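Local coordinates for protein glyceraldehyde-3-phosphate dehydrogenase (Sulfolobus solfataricus, PDB 1B7G) that oxidises and phosphorylates glyceraldehyde 3-phosphate to 1,3-bisphosphoglycerate in glycolysis, working as a homotetramer with NADP, its preferred cofactor, or NAD, at residues V278-F281 and S282-Y286; I285-D289 and D290-L294. The protein carries 1 engineered substitution. One frame throughout, in Å; residues are numbered along the deposited sequence.

How the contacts relate
Contact 1 lies wholly on strand 278-288; contact 2 joins the end of that strand to its hairpin partner 291-298, its neighbour in the mixed sheet of the C-terminal domain. The two share I285 and Y286. Contact 1 is deeper in the fold, where a short helical detour interrupts the strand; the carbonyl of the buried F281 is held there by a serine hydroxyl and an amide, and two isoleucines pack against helix 233-241. Contact 2 is the outer end of the hairpin, with ladder bonds and a tight turn; its polar residues and an exposed tyrosine lie at the surface, while I285, V292 and L294 are buried. S284 OG packs on L294 CA, 3.4 Å away, joining the two.

Contact 1 of 2, residues V278-F281 and S282-Y286; sequences VMIF and SDSIY
F281 O is the acceptor on which S284 closes a short helical detour in the strand 278-288, a type I beta turn from F281 to S284 with S282 and D283 at its corners. The hydroxyl OG of S284 donates to F281 O at 2.6 Å, approaching in the carbonyl plane on a lone pair, with a C=O...donor angle of 145°. S284 N reaches F281 O as well, at 2.9 Å, but from above that plane and with a bent N-H...O angle of 142°. One oxygen thus takes two bonds from a single residue, and the one lying on a lone pair comes from the side chain. With chi1 at 82°, OG is tucked between the backbone N and the carbonyl carbon of S284, which brings it back over the turn to F281. S284 OG also has a hydrogen bond with M295 N on the neighbouring strand 291-298. Replacing S284 by an alanine removes OG, and F281 O is likely to keep only the bent amide bond from this residue, with M295 N losing its hydroxyl partner.

The apolar contact is made by I280 and I285, whose side chains cross at about a right angle. The methyl CG2 of I280 sits 3.9 Å from I285 CG1 and 4.0 Å from I285 CD1, so one branch bridges the interruption. F281 takes part through CB, 3.9 Å from S284 OG, while the rest of its side chain leads away.

The exposed D283 has its own partner: OD2 is hydrogen-bonded to S251 OG. The turn belongs to the C-terminal domain of the GAPDH family, with the F281 side chain about 10 Å from that of H219 of the catalytic site. The chemistry implies a break in the strand whose bend is held by polar bonds at F281 O, while I280 and I285 meet across it and both pack on L240 of helix 233-241.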
loop_
_atom_site.group_PDB
_atom_site.type_symbol
_atom_site.label_atom_id
_atom_site.label_comp_id
_atom_site.label_asym_id
_atom_site.label_seq_id
_atom_site.Cartn_x
_atom_site.Cartn_y
_atom_site.Cartn_z
ATOM N N VAL A 278 -14.784 8.603 5.286
ATOM C CA VAL A 278 -15.713 8.391 4.140
ATOM C C VAL A 278 -15.267 9.330 3.047
ATOM O O VAL A 278 -15.041 10.515 3.363
ATOM C CB VAL A 278 -17.180 8.669 4.546
ATOM C CG1 VAL A 278 -18.147 8.622 3.353
ATOM C CG2 VAL A 278 -17.634 7.614 5.555
ATOM N N MET A 279 -15.035 8.854 1.811
ATOM C CA MET A 279 -14.498 9.664 0.737
ATOM C C MET A 279 -15.593 10.125 -0.237
ATOM O O MET A 279 -15.986 9.349 -1.122
ATOM C CB MET A 279 -13.423 8.899 -0.054
ATOM C CG MET A 279 -12.110 8.683 0.682
ATOM S SD MET A 279 -11.209 7.224 0.113
ATOM C CE MET A 279 -11.904 5.941 1.070
ATOM N N ILE A 280 -16.170 11.302 -0.007
ATOM C CA ILE A 280 -17.281 11.765 -0.837
ATOM C C ILE A 280 -16.761 12.508 -2.060
ATOM O O ILE A 280 -15.942 13.421 -1.949
ATOM C CB ILE A 280 -18.243 12.683 -0.065
ATOM C CG1 ILE A 280 -18.900 11.908 1.081
ATOM C CG2 ILE A 280 -19.300 13.276 -1.014
ATOM C CD1 ILE A 280 -19.776 12.719 1.993
ATOM N N PHE A 281 -17.226 12.077 -3.233
ATOM C CA PHE A 281 -16.862 12.751 -4.484
ATOM C C PHE A 281 -17.628 14.053 -4.597
ATOM O O PHE A 281 -18.859 14.054 -4.711
ATOM C CB PHE A 281 -17.152 11.812 -5.688
ATOM C CG PHE A 281 -16.135 10.680 -5.672
ATOM C CD1 PHE A 281 -16.342 9.552 -4.903
ATOM C CD2 PHE A 281 -14.960 10.820 -6.401
ATOM C CE1 PHE A 281 -15.412 8.542 -4.900
ATOM C CE2 PHE A 281 -14.003 9.807 -6.384
ATOM C CZ PHE A 281 -14.238 8.689 -5.622
ATOM N N SER A 282 -16.921 15.173 -4.421
ATOM C CA SER A 282 -17.527 16.480 -4.373
ATOM C C SER A 282 -18.253 16.922 -5.628
ATOM O O SER A 282 -19.343 17.519 -5.473
ATOM C CB SER A 282 -16.524 17.575 -3.940
ATOM O OG SER A 282 -15.602 17.872 -4.955
ATOM N N ASP A 283 -17.897 16.425 -6.800
ATOM C CA ASP A 283 -18.665 16.692 -8.009
ATOM C C ASP A 283 -19.943 15.862 -8.038
ATOM O O ASP A 283 -20.815 16.199 -8.844
ATOM C CB ASP A 283 -17.835 16.322 -9.257
ATOM C CG ASP A 283 -16.809 17.362 -9.622
ATOM O OD1 ASP A 283 -16.622 18.345 -8.877
ATOM O OD2 ASP A 283 -16.155 17.217 -10.679
ATOM N N SER A 284 -20.054 14.846 -7.190
ATOM C CA SER A 284 -21.197 13.989 -7.107
ATOM C C SER A 284 -22.405 14.651 -6.308
ATOM O O SER A 284 -23.508 14.163 -6.456
ATOM C CB SER A 284 -20.932 12.623 -6.520
ATOM O OG SER A 284 -20.922 12.593 -5.116
ATOM N N ILE A 285 -22.067 15.546 -5.404
ATOM C CA ILE A 285 -23.025 16.168 -4.526
ATOM C C ILE A 285 -24.087 16.936 -5.292
ATOM O O ILE A 285 -23.911 18.059 -5.746
ATOM C CB ILE A 285 -22.367 17.045 -3.450
ATOM C CG1 ILE A 285 -21.437 16.169 -2.571
ATOM C CG2 ILE A 285 -23.485 17.675 -2.602
ATOM C CD1 ILE A 285 -20.567 17.066 -1.641
ATOM N N TYR A 286 -25.259 16.310 -5.347
ATOM C CA TYR A 286 -26.420 16.863 -6.044
ATOM C C TYR A 286 -27.551 17.202 -5.083
ATOM O O TYR A 286 -28.139 16.325 -4.452
ATOM C CB TYR A 286 -26.842 15.843 -7.088
ATOM C CG TYR A 286 -28.111 16.126 -7.843
ATOM C CD1 TYR A 286 -29.368 16.005 -7.260
ATOM C CD2 TYR A 286 -28.050 16.496 -9.176
ATOM C CE1 TYR A 286 -30.528 16.269 -7.976
ATOM C CE2 TYR A 286 -29.198 16.756 -9.906
ATOM C CZ TYR A 286 -30.426 16.633 -9.305
ATOM O OH TYR A 286 -31.549 16.902 -10.057
#

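Contact 2 of 2, residues I285-D289 and D290-L294; sequences IYVKD and DEVML
V287 and V292 face each other in a two-stranded antiparallel beta hairpin, as a non-hydrogen-bonded pair, CG2 to CG2 at 4.3 Å. Beside them I285 and L294 lie alongside one another, pointing the same way, with I285 CG1 4.1 Å from L294 CB; I236 and L237 of helix 233-241 cover V287 and I285 respectively.

The other face carries Y286 and M293, side by side in a Met-aromatic contact. The chain of M293 bends at chi3 (-71°), bringing its methyl CE obliquely to 3.5 Å from Y286 CE1, with the sulfur farther off.

Outward comes the backbone ladder. Around the Y286-M293 pair the two amides and carbonyls exchange bonds, M293 N to Y286 O at 2.7 Å and Y286 N to M293 O at 2.8 Å. K288 and E291 form the next hydrogen-bonded pair and close a type II' turn through D289 and D290. Beyond the backbone, E291 OE2 reaches N224 ND2 of strand 219-227, tying the hairpin end to the next strand of the sheet. At the turn, K288 N donates almost straight to E291 O, 2.9 Å away, with an N-H...O angle of 177°.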
loop_
_atom_site.group_PDB
_atom_site.type_symbol
_atom_site.label_atom_id
_atom_site.label_comp_id
_atom_site.label_asym_id
_atom_site.label_seq_id
_atom_site.Cartn_x
_atom_site.Cartn_y
_atom_site.Cartn_z
ATOM N N ILE A 285 -22.067 15.546 -5.404
ATOM C CA ILE A 285 -23.025 16.168 -4.526
ATOM C C ILE A 285 -24.087 16.936 -5.292
ATOM O O ILE A 285 -23.911 18.059 -5.746
ATOM C CB ILE A 285 -22.367 17.045 -3.450
ATOM C CG1 ILE A 285 -21.437 16.169 -2.571
ATOM C CG2 ILE A 285 -23.485 17.675 -2.602
ATOM C CD1 ILE A 285 -20.567 17.066 -1.641
ATOM N N TYR A 286 -25.259 16.310 -5.347
ATOM C CA TYR A 286 -26.420 16.863 -6.044
ATOM C C TYR A 286 -27.551 17.202 -5.083
ATOM O O TYR A 286 -28.139 16.325 -4.452
ATOM C CB TYR A 286 -26.842 15.843 -7.088
ATOM C CG TYR A 286 -28.111 16.126 -7.843
ATOM C CD1 TYR A 286 -29.368 16.005 -7.260
ATOM C CD2 TYR A 286 -28.050 16.496 -9.176
ATOM C CE1 TYR A 286 -30.528 16.269 -7.976
ATOM C CE2 TYR A 286 -29.198 16.756 -9.906
ATOM C CZ TYR A 286 -30.426 16.633 -9.305
ATOM O OH TYR A 286 -31.549 16.902 -10.057
ATOM N N VAL A 287 -27.849 18.491 -4.949
ATOM C CA VAL A 287 -28.885 18.974 -4.060
ATOM C C VAL A 287 -29.944 19.719 -4.867
ATOM O O VAL A 287 -29.630 20.655 -5.599
ATOM C CB VAL A 287 -28.301 19.920 -2.992
ATOM C CG1 VAL A 287 -29.396 20.329 -2.019
ATOM C CG2 VAL A 287 -27.098 19.283 -2.298
ATOM N N LYS A 288 -31.164 19.205 -4.789
ATOM C CA LYS A 288 -32.302 19.867 -5.399
ATOM C C LYS A 288 -33.523 19.797 -4.479
ATOM O O LYS A 288 -34.163 18.759 -4.347
ATOM C CB LYS A 288 -32.690 19.336 -6.775
ATOM C CG LYS A 288 -33.635 20.327 -7.473
ATOM C CD LYS A 288 -34.162 19.794 -8.792
ATOM C CE LYS A 288 -34.765 20.959 -9.590
ATOM N NZ LYS A 288 -35.922 20.501 -10.412
ATOM N N ASP A 289 -33.828 20.934 -3.868
ATOM C CA ASP A 289 -34.959 20.956 -2.942
ATOM C C ASP A 289 -34.703 19.960 -1.811
ATOM O O ASP A 289 -33.809 20.225 -1.014
ATOM C CB ASP A 289 -36.282 20.696 -3.637
ATOM C CG ASP A 289 -36.673 21.713 -4.686
ATOM O OD1 ASP A 289 -36.297 22.906 -4.637
ATOM O OD2 ASP A 289 -37.389 21.285 -5.620
ATOM N N ASP A 290 -35.559 18.956 -1.659
ATOM C CA ASP A 290 -35.432 17.991 -0.584
ATOM C C ASP A 290 -34.694 16.706 -1.010
ATOM O O ASP A 290 -34.561 15.788 -0.204
ATOM C CB ASP A 290 -36.790 17.603 -0.008
ATOM C CG ASP A 290 -37.642 16.770 -0.943
ATOM O OD1 ASP A 290 -37.276 16.548 -2.115
ATOM O OD2 ASP A 290 -38.734 16.338 -0.496
ATOM N N GLU A 291 -34.176 16.688 -2.233
ATOM C CA GLU A 291 -33.458 15.517 -2.691
ATOM C C GLU A 291 -31.954 15.751 -2.743
ATOM O O GLU A 291 -31.473 16.685 -3.379
ATOM C CB GLU A 291 -33.903 15.068 -4.084
ATOM C CG GLU A 291 -33.842 13.565 -4.276
ATOM C CD GLU A 291 -33.913 13.126 -5.736
ATOM O OE1 GLU A 291 -34.304 13.926 -6.600
ATOM O OE2 GLU A 291 -33.549 11.962 -5.986
ATOM N N VAL A 292 -31.215 14.835 -2.113
ATOM C CA VAL A 292 -29.765 14.879 -2.185
ATOM C C VAL A 292 -29.268 13.555 -2.817
ATOM O O VAL A 292 -29.665 12.464 -2.403
ATOM C CB VAL A 292 -29.124 15.018 -0.799
ATOM C CG1 VAL A 292 -27.605 14.928 -0.923
ATOM C CG2 VAL A 292 -29.484 16.355 -0.155
ATOM N N MET A 293 -28.358 13.682 -3.761
ATOM C CA MET A 293 -27.725 12.488 -4.327
ATOM C C MET A 293 -26.201 12.690 -4.231
ATOM O O MET A 293 -25.798 13.823 -4.209
ATOM C CB MET A 293 -28.168 12.218 -5.756
ATOM C CG MET A 293 -29.410 11.350 -5.876
ATOM S SD MET A 293 -30.029 11.167 -7.574
ATOM C CE MET A 293 -30.666 12.801 -7.849
ATOM N N LEU A 294 -25.453 11.634 -3.978
ATOM C CA LEU A 294 -23.988 11.705 -3.982
ATOM C C LEU A 294 -23.385 10.296 -4.003
ATOM O O LEU A 294 -24.041 9.263 -3.760
ATOM C CB LEU A 294 -23.442 12.546 -2.824
ATOM C CG LEU A 294 -23.841 12.084 -1.415
ATOM C CD1 LEU A 294 -22.875 11.053 -0.884
ATOM C CD2 LEU A 294 -23.929 13.297 -0.475
#